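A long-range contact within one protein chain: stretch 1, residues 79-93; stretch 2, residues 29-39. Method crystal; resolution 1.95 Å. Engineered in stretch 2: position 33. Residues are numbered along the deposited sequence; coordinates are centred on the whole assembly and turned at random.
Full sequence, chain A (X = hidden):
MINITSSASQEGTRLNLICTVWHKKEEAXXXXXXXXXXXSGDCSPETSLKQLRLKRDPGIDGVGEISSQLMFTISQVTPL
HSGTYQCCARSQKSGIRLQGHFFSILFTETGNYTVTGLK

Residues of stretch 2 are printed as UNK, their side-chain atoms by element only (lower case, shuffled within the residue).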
ATOM      1  N   PRO A  79      19.012  -0.652   6.201  1.00 23.87           N
ATOM      2  CA  PRO A  79      18.771   0.709   6.676  1.00 23.17           C
ATOM      3  C   PRO A  79      18.057   1.590   5.683  1.00 20.60           C
ATOM      4  O   PRO A  79      17.331   2.464   6.064  1.00 21.58           O
ATOM      5  CB  PRO A  79      20.201   1.222   6.999  1.00 26.87           C
ATOM      6  CG  PRO A  79      20.985  -0.035   7.308  1.00 26.66           C
ATOM      7  CD  PRO A  79      20.458  -0.973   6.241  1.00 27.09           C
ATOM      8  N   LEU A  80      18.219   1.337   4.392  1.00 21.51           N
ATOM      9  CA  LEU A  80      17.442   2.004   3.393  1.00 21.59           C
ATOM     10  C   LEU A  80      15.939   1.964   3.677  1.00 19.62           C
ATOM     11  O   LEU A  80      15.247   2.832   3.247  1.00 15.93           O
ATOM     12  CB  LEU A  80      17.662   1.364   2.023  1.00 23.87           C
ATOM     13  CG  LEU A  80      17.827   2.169   0.739  1.00 26.62           C
ATOM     14  CD1 LEU A  80      18.579   3.478   0.856  1.00 25.13           C
ATOM     15  CD2 LEU A  80      18.611   1.195  -0.173  1.00 27.41           C
ATOM     16  N   HIS A  81      15.452   0.911   4.303  1.00 17.13           N
ATOM     17  CA  HIS A  81      13.990   0.769   4.535  1.00 17.52           C
ATOM     18  C   HIS A  81      13.406   1.413   5.789  1.00 17.62           C
ATOM     19  O   HIS A  81      12.177   1.381   5.963  1.00 18.54           O
ATOM     20  CB  HIS A  81      13.603  -0.724   4.482  1.00 17.27           C
ATOM     21  CG  HIS A  81      13.984  -1.368   3.215  1.00 18.80           C
ATOM     22  ND1 HIS A  81      15.072  -2.199   3.122  1.00 18.68           N
ATOM     23  CD2 HIS A  81      13.515  -1.211   1.960  1.00 20.28           C
ATOM     24  CE1 HIS A  81      15.238  -2.562   1.870  1.00 20.97           C
ATOM     25  NE2 HIS A  81      14.288  -2.001   1.149  1.00 21.21           N
ATOM     26  N   SER A  82      14.265   1.886   6.689  1.00 18.87           N
ATOM     27  CA  SER A  82      13.854   2.584   7.884  1.00 17.78           C
ATOM     28  C   SER A  82      13.171   3.842   7.455  1.00 16.81           C
ATOM     29  O   SER A  82      13.726   4.583   6.710  1.00 16.34           O
ATOM     30  CB  SER A  82      15.057   3.064   8.716  1.00 18.77           C
ATOM     31  OG  SER A  82      15.515   2.068   9.508  1.00 22.44           O
ATOM     32  N   GLY A  83      12.002   4.090   7.992  1.00 15.44           N
ATOM     33  CA  GLY A  83      11.262   5.352   7.806  1.00 15.95           C
ATOM     34  C   GLY A  83       9.777   5.169   7.981  1.00 15.69           C
ATOM     35  O   GLY A  83       9.337   4.114   8.446  1.00 15.01           O
ATOM     36  N   THR A  84       9.014   6.142   7.461  1.00 14.27           N
ATOM     37  CA  THR A  84       7.613   6.296   7.717  1.00 15.20           C
ATOM     38  C   THR A  84       6.911   6.083   6.365  1.00 16.17           C
ATOM     39  O   THR A  84       7.378   6.636   5.338  1.00 14.68           O
ATOM     40  CB  THR A  84       7.285   7.689   8.322  1.00 17.12           C
ATOM     41  OG1 THR A  84       7.754   7.736   9.682  1.00 16.81           O
ATOM     42  CG2 THR A  84       5.784   7.904   8.406  1.00 20.07           C
ATOM     43  N   TYR A  85       5.932   5.196   6.370  1.00 12.24           N
ATOM     44  CA  TYR A  85       5.237   4.811   5.168  1.00 13.42           C
ATOM     45  C   TYR A  85       3.740   5.147   5.232  1.00 12.94           C
ATOM     46  O   TYR A  85       3.153   5.246   6.285  1.00 14.52           O
ATOM     47  CB  TYR A  85       5.366   3.293   4.968  1.00 14.03           C
ATOM     48  CG  TYR A  85       6.755   2.746   4.687  1.00 14.79           C
ATOM     49  CD1 TYR A  85       7.700   2.551   5.730  1.00 14.33           C
ATOM     50  CD2 TYR A  85       7.148   2.420   3.412  1.00 15.02           C
ATOM     51  CE1 TYR A  85       8.954   2.009   5.470  1.00 13.90           C
ATOM     52  CE2 TYR A  85       8.408   1.853   3.151  1.00 16.41           C
ATOM     53  CZ  TYR A  85       9.330   1.699   4.195  1.00 15.56           C
ATOM     54  OH  TYR A  85      10.596   1.162   3.966  1.00 15.56           O
ATOM     55  N   GLN A  86       3.136   5.262   4.069  1.00 13.62           N
ATOM     56  CA  GLN A  86       1.713   5.501   3.947  1.00 15.55           C
ATOM     57  C   GLN A  86       1.209   4.906   2.662  1.00 14.12           C
ATOM     58  O   GLN A  86       1.813   5.106   1.597  1.00 11.94           O
ATOM     59  CB  GLN A  86       1.424   7.002   3.981  1.00 15.75           C
ATOM     60  CG  GLN A  86      -0.067   7.291   4.112  1.00 15.76           C
ATOM     61  CD  GLN A  86      -0.443   8.759   4.146  1.00 14.95           C
ATOM     62  OE1 GLN A  86      -1.370   9.117   4.903  1.00 17.94           O
ATOM     63  NE2 GLN A  86       0.222   9.608   3.367  1.00 12.59           N
ATOM     64  N   CYS A  87       0.107   4.188   2.806  1.00 14.35           N
ATOM     65  CA  CYS A  87      -0.726   3.678   1.694  1.00 15.47           C
ATOM     66  C   CYS A  87      -1.684   4.796   1.255  1.00 16.49           C
ATOM     67  O   CYS A  87      -2.383   5.394   2.100  1.00 16.66           O
ATOM     68  CB  CYS A  87      -1.597   2.510   2.174  1.00 16.45           C
ATOM     69  SG  CYS A  87      -0.692   0.995   2.663  1.00 21.43           S
ATOM     70  N   CYS A  88      -1.805   4.998  -0.067  1.00 17.20           N
ATOM     71  CA  CYS A  88      -2.745   5.945  -0.620  1.00 18.77           C
ATOM     72  C   CYS A  88      -3.471   5.393  -1.843  1.00 17.31           C
ATOM     73  O   CYS A  88      -3.046   4.417  -2.467  1.00 16.75           O
ATOM     74  CB  CYS A  88      -1.964   7.235  -0.962  1.00 22.01           C
ATOM     75  SG  CYS A  88      -1.382   8.059   0.567  1.00 30.42           S
ATOM     76  N   ALA A  89      -4.582   6.009  -2.193  1.00 15.23           N
ATOM     77  CA  ALA A  89      -5.216   5.682  -3.476  1.00 14.24           C
ATOM     78  C   ALA A  89      -5.916   6.885  -4.052  1.00 15.06           C
ATOM     79  O   ALA A  89      -6.374   7.771  -3.299  1.00 14.00           O
ATOM     80  CB  ALA A  89      -6.136   4.474  -3.346  1.00 13.99           C
ATOM     81  N   ARG A  90      -6.041   6.895  -5.371  1.00 17.01           N
ATOM     82  CA  ARG A  90      -6.562   8.002  -6.090  1.00 19.13           C
ATOM     83  C   ARG A  90      -7.448   7.579  -7.227  1.00 18.92           C
ATOM     84  O   ARG A  90      -7.043   6.754  -8.049  1.00 13.30           O
ATOM     85  CB  ARG A  90      -5.411   8.883  -6.626  1.00 21.36           C
ATOM     86  CG  ARG A  90      -6.001  10.139  -7.250  1.00 27.81           C
ATOM     87  CD  ARG A  90      -4.999  11.056  -7.898  1.00 36.00           C
ATOM     88  NE  ARG A  90      -4.365  10.329  -8.992  1.00 43.03           N
ATOM     89  CZ  ARG A  90      -3.106  10.503  -9.382  1.00 42.30           C
ATOM     90  NH1 ARG A  90      -2.330  11.428  -8.783  1.00 40.81           N
ATOM     91  NH2 ARG A  90      -2.630   9.751 -10.380  1.00 38.58           N
ATOM     92  N   SER A  91      -8.655   8.121  -7.306  1.00 20.47           N
ATOM     93  CA  SER A  91      -9.482   7.855  -8.484  1.00 25.28           C
ATOM     94  C   SER A  91      -9.244   8.904  -9.579  1.00 27.23           C
ATOM     95  O   SER A  91      -9.352  10.113  -9.323  1.00 27.61           O
ATOM     96  CB  SER A  91     -10.941   7.848  -8.089  1.00 31.47           C
ATOM     97  OG  SER A  91     -11.305   9.193  -7.894  1.00 39.94           O
ATOM     98  N   GLN A  92      -8.970   8.460 -10.791  1.00 33.91           N
ATOM     99  CA  GLN A  92      -8.718   9.378 -11.917  1.00 41.49           C
ATOM    100  C   GLN A  92      -9.876  10.350 -12.121  1.00 35.44           C
ATOM    101  O   GLN A  92      -9.742  11.540 -11.938  1.00 35.14           O
ATOM    102  CB  GLN A  92      -8.442   8.583 -13.199  1.00 52.07           C
ATOM    103  CG  GLN A  92      -8.078   9.433 -14.419  1.00 61.02           C
ATOM    104  CD  GLN A  92      -6.812  10.270 -14.220  1.00 64.56           C
ATOM    105  OE1 GLN A  92      -5.922   9.892 -13.437  1.00 62.89           O
ATOM    106  NE2 GLN A  92      -6.720  11.411 -14.934  1.00 60.56           N
ATOM    107  N   LYS A  93     -11.037   9.795 -12.386  1.00 34.06           N
ATOM    108  CA  LYS A  93     -12.200  10.543 -12.849  1.00 32.11           C
ATOM    109  C   LYS A  93     -12.709  11.623 -11.889  1.00 34.66           C
ATOM    110  O   LYS A  93     -12.987  12.762 -12.291  1.00 38.00           O
ATOM    111  CB  LYS A  93     -13.306   9.534 -13.095  1.00 35.09           C
ATOM    112  CG  LYS A  93     -14.651  10.101 -13.455  1.00 39.04           C
ATOM    113  CD  LYS A  93     -14.538  11.097 -14.596  1.00 44.43           C
ATOM    114  CE  LYS A  93     -15.842  11.216 -15.352  1.00 45.42           C
ATOM    115  NZ  LYS A  93     -16.917  11.647 -14.438  1.00 41.32           N
ATOM    116  N   UNK A  29     -13.315  -0.147  -9.810  1.00 27.18           N
ATOM    117  CA  UNK A  29     -12.553   0.232 -10.972  1.00 28.32           C
ATOM    118  C   UNK A  29     -12.169   1.668 -10.849  1.00 23.92           C
ATOM    119  O   UNK A  29     -12.833   2.424 -10.177  1.00 23.37           O
ATOM    120  c   UNK A  29     -12.655  -0.568 -13.357  1.00 42.42           C
ATOM    121  o   UNK A  29     -13.597  -2.742 -13.238  1.00 45.68           O
ATOM    122  c   UNK A  29     -12.539  -2.065 -13.192  1.00 46.51           C
ATOM    123  o   UNK A  29     -11.399  -2.548 -13.020  1.00 46.83           O
ATOM    124  c   UNK A  29     -13.420   0.053 -12.225  1.00 34.05           C
ATOM    125  N   UNK A  30     -11.086   2.039 -11.498  1.00 21.78           N
ATOM    126  CA  UNK A  30     -10.834   3.423 -11.817  1.00 21.49           C
ATOM    127  C   UNK A  30     -10.041   4.137 -10.725  1.00 20.12           C
ATOM    128  O   UNK A  30     -10.051   5.360 -10.665  1.00 19.53           O
ATOM    129  N   UNK A  31      -9.342   3.403  -9.870  1.00 16.97           N
ATOM    130  CA  UNK A  31      -8.433   4.054  -8.896  1.00 18.28           C
ATOM    131  C   UNK A  31      -7.058   3.392  -9.004  1.00 16.46           C
ATOM    132  O   UNK A  31      -6.950   2.247  -9.405  1.00 15.85           O
ATOM    133  c   UNK A  31      -9.728   0.104  -5.882  1.00 17.65           C
ATOM    134  c   UNK A  31     -10.519   2.184  -6.906  1.00 16.08           C
ATOM    135  c   UNK A  31      -8.938   4.030  -7.425  1.00 16.40           C
ATOM    136  c   UNK A  31      -8.443   0.603  -5.880  1.00 14.65           C
ATOM    137  c   UNK A  31      -9.226   2.670  -6.891  1.00 15.54           C
ATOM    138  c   UNK A  31     -10.773   0.894  -6.415  1.00 18.31           C
ATOM    139  c   UNK A  31      -8.186   1.849  -6.357  1.00 14.23           C
ATOM    140  N   UNK A  32      -6.028   4.145  -8.659  1.00 15.88           N
ATOM    141  CA  UNK A  32      -4.672   3.641  -8.485  1.00 13.73           C
ATOM    142  C   UNK A  32      -4.323   3.664  -7.005  1.00 14.25           C
ATOM    143  O   UNK A  32      -4.661   4.595  -6.280  1.00 13.77           O
ATOM    144  c   UNK A  32      -3.655   4.449  -9.330  1.00 14.94           C
ATOM    145  c   UNK A  32      -2.260   3.876  -9.251  1.00 14.23           C
ATOM    146  c   UNK A  32      -3.648   5.930  -8.942  1.00 16.22           C
ATOM    147  N   UNK A  33      -3.659   2.593  -6.578  1.00 13.45           N
ATOM    148  CA  UNK A  33      -3.143   2.414  -5.228  1.00 13.01           C
ATOM    149  C   UNK A  33      -1.649   2.621  -5.285  1.00 12.43           C
ATOM    150  O   UNK A  33      -1.002   2.269  -6.251  1.00 12.13           O
ATOM    151  c   UNK A  33      -4.915   0.607  -4.587  1.00 13.89           C
ATOM    152  s   UNK A  33      -5.220  -1.194  -4.113  1.00  9.27           S
ATOM    153  c   UNK A  33      -3.411   0.994  -4.714  1.00 12.99           C
ATOM    154  c   UNK A  33      -4.787  -2.068  -5.595  1.00 13.68           C
ATOM    155  N   UNK A  34      -1.092   3.156  -4.218  1.00 13.20           N
ATOM    156  CA  UNK A  34       0.358   3.364  -4.130  1.00 13.77           C
ATOM    157  C   UNK A  34       0.834   3.517  -2.680  1.00 12.81           C
ATOM    158  O   UNK A  34       0.105   3.783  -1.794  1.00 11.44           O
ATOM    159  c   UNK A  34      -0.278   8.038  -3.868  1.00 16.47           C
ATOM    160  c   UNK A  34      -1.530   8.162  -4.461  1.00 15.68           C
ATOM    161  c   UNK A  34      -2.009   7.166  -5.281  1.00 15.31           C
ATOM    162  c   UNK A  34       0.779   4.553  -5.036  1.00 14.08           C
ATOM    163  c   UNK A  34      -1.276   6.027  -5.463  1.00 14.75           C
ATOM    164  c   UNK A  34      -0.046   5.848  -4.835  1.00 13.65           C
ATOM    165  c   UNK A  34       0.446   6.874  -4.047  1.00 15.76           C
ATOM    166  N   UNK A  35       2.101   3.270  -2.486  1.00 13.51           N
ATOM    167  CA  UNK A  35       2.691   3.261  -1.178  1.00 13.59           C
ATOM    168  C   UNK A  35       3.840   4.223  -1.268  1.00 14.12           C
ATOM    169  O   UNK A  35       4.694   4.086  -2.159  1.00 12.35           O
ATOM    170  c   UNK A  35       3.292   1.888   1.633  1.00 13.69           C
ATOM    171  c   UNK A  35       3.232   1.828  -0.898  1.00 12.92           C
ATOM    172  c   UNK A  35       4.140   1.736   0.372  1.00 13.85           C
ATOM    173  c   UNK A  35       4.885   0.498   0.452  1.00 12.65           C
ATOM    174  N   UNK A  36       3.873   5.167  -0.332  1.00 16.14           N
ATOM    175  CA  UNK A  36       4.970   6.150  -0.251  1.00 16.66           C
ATOM    176  C   UNK A  36       5.758   6.038   1.061  1.00 15.44           C
ATOM    177  O   UNK A  36       5.228   5.549   2.076  1.00 15.43           O
ATOM    178  c   UNK A  36       4.371   7.561  -0.359  1.00 19.82           C
ATOM    179  s   UNK A  36       3.661   7.997  -1.962  1.00 21.55           S
ATOM    180  N   UNK A  37       7.032   6.441   0.994  1.00 14.71           N
ATOM    181  CA  UNK A  37       7.969   6.441   2.097  1.00 16.28           C
ATOM    182  C   UNK A  37       8.496   7.842   2.332  1.00 16.17           C
ATOM    183  O   UNK A  37       9.131   8.399   1.459  1.00 17.81           O
ATOM    184  c   UNK A  37       9.104   5.493   1.837  1.00 16.11           C
ATOM    185  n   UNK A  37      12.843   5.554   4.027  1.00 16.10           N
ATOM    186  c   UNK A  37      10.079   5.356   2.980  1.00 16.36           C
ATOM    187  c   UNK A  37      12.140   4.270   3.791  1.00 17.12           C
ATOM    188  c   UNK A  37      11.186   4.363   2.625  1.00 16.24           C
ATOM    189  N   UNK A  38       8.224   8.395   3.510  1.00 16.60           N
ATOM    190  CA  UNK A  38       8.858   9.661   4.010  1.00 17.46           C
ATOM    191  C   UNK A  38       8.702  10.834   3.090  1.00 17.45           C
ATOM    192  O   UNK A  38       9.655  11.563   2.852  1.00 16.24           O
ATOM    193  c   UNK A  38      10.366   9.490   4.238  1.00 19.24           C
ATOM    194  o   UNK A  38      10.141   8.540   6.421  1.00 18.81           O
ATOM    195  o   UNK A  38      11.692   7.786   5.146  1.00 20.79           O
ATOM    196  c   UNK A  38      10.723   8.519   5.339  1.00 19.34           C
ATOM    197  N   UNK A  39       7.507  11.006   2.540  1.00 19.91           N
ATOM    198  CA  UNK A  39       7.173  12.166   1.738  1.00 20.51           C
ATOM    199  C   UNK A  39       6.624  13.207   2.652  1.00 23.02           C
ATOM    200  O   UNK A  39       6.075  12.904   3.742  1.00 21.21           O
ATOM    201  n   UNK A  39      10.247  11.318  -2.318  1.00 20.16           N
ATOM    202  c   UNK A  39       6.148  11.831   0.680  1.00 19.98           C
ATOM    203  c   UNK A  39       6.534  10.736  -0.300  1.00 20.19           C
ATOM    204  n   UNK A  39       9.429  13.334  -3.043  1.00 18.81           N
ATOM    205  n   UNK A  39       8.168  12.019  -1.645  1.00 19.84           N
ATOM    206  c   UNK A  39       7.940  10.811  -0.869  1.00 19.42           C
ATOM    207  c   UNK A  39       9.286  12.239  -2.337  1.00 20.45           C
TER

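Position 29 carries three carbons in a row, the third bearing two oxygens, and lies out of reach of stretch 1; a carboxylate at the end of that chain makes it E29. Position 30 has no side-chain atoms, and its phi of 90° by itself favours glycine. This is G30, whose O accepts a bond from Q92 N (3.3 Å).

At position 31 a carbon leads to a six-carbon ring, as in phenylalanine. The CB of F31 points to the same sheet face as that of S91, but the ring leads away, leaving CD1 4.5 Å from A89 CB. Position 32 has one carbon carrying two others, a valine. V32 pairs with R90 through two backbone bonds, V32 N to R90 O (2.9 Å) and R90 N to V32 O (2.8 Å), and its CG1 lies 4.1 Å from R90 CB.

Position 33 is an unbranched chain of two carbons, sulfur and carbon, hence methionine. M33 is an engineered residue; its CG rests 4.2 Å from A89 CB.

Position 34 again shows a carbon and a six-carbon ring. The ring of F34 lies with one face over C88 CB, which is 3.9 Å from its centroid in a CH-pi contact, while R90 CB sits at its edge. Position 35 has four carbons forked at the second: L35, whose CD1 reaches both Y85 CB and C87 SG at 4.2 Å. Position 36 holds one carbon and one sulfur. It is C36, bonded covalently elsewhere in the structure, and its N donates to Q86 O (2.8 Å).

Position 37 extends four carbons in a row to a nitrogen, which identifies lysine. The aliphatic part of K37 crosses one face of the Y85 ring, with CG 4.0 Å from the centroid, before NZ donates to S82 O (3.0 Å). Position 38 has two carbons, the second with two oxygens. D38 accepts from T84 N through OD1 (2.8 Å), and its OD2 forms a salt bridge with K37 NZ (2.7 Å). Position 39 has three carbons, a nitrogen and a carbon bearing two more nitrogens; R39 leads away.

The contact is an antiparallel strand pair, its backbone bonds joining alternate residue pairs. Y85, C87 and A89 share one face with L35, M33 and K37, whereas C88 and R90 meet F34 on the other. At the far end, D38 and K37 close the ladder around G83, where a CB would clash with D38 OD2 and K37 NZ.

Stretch 2, residues 29-39: EGFVMFLCKDR
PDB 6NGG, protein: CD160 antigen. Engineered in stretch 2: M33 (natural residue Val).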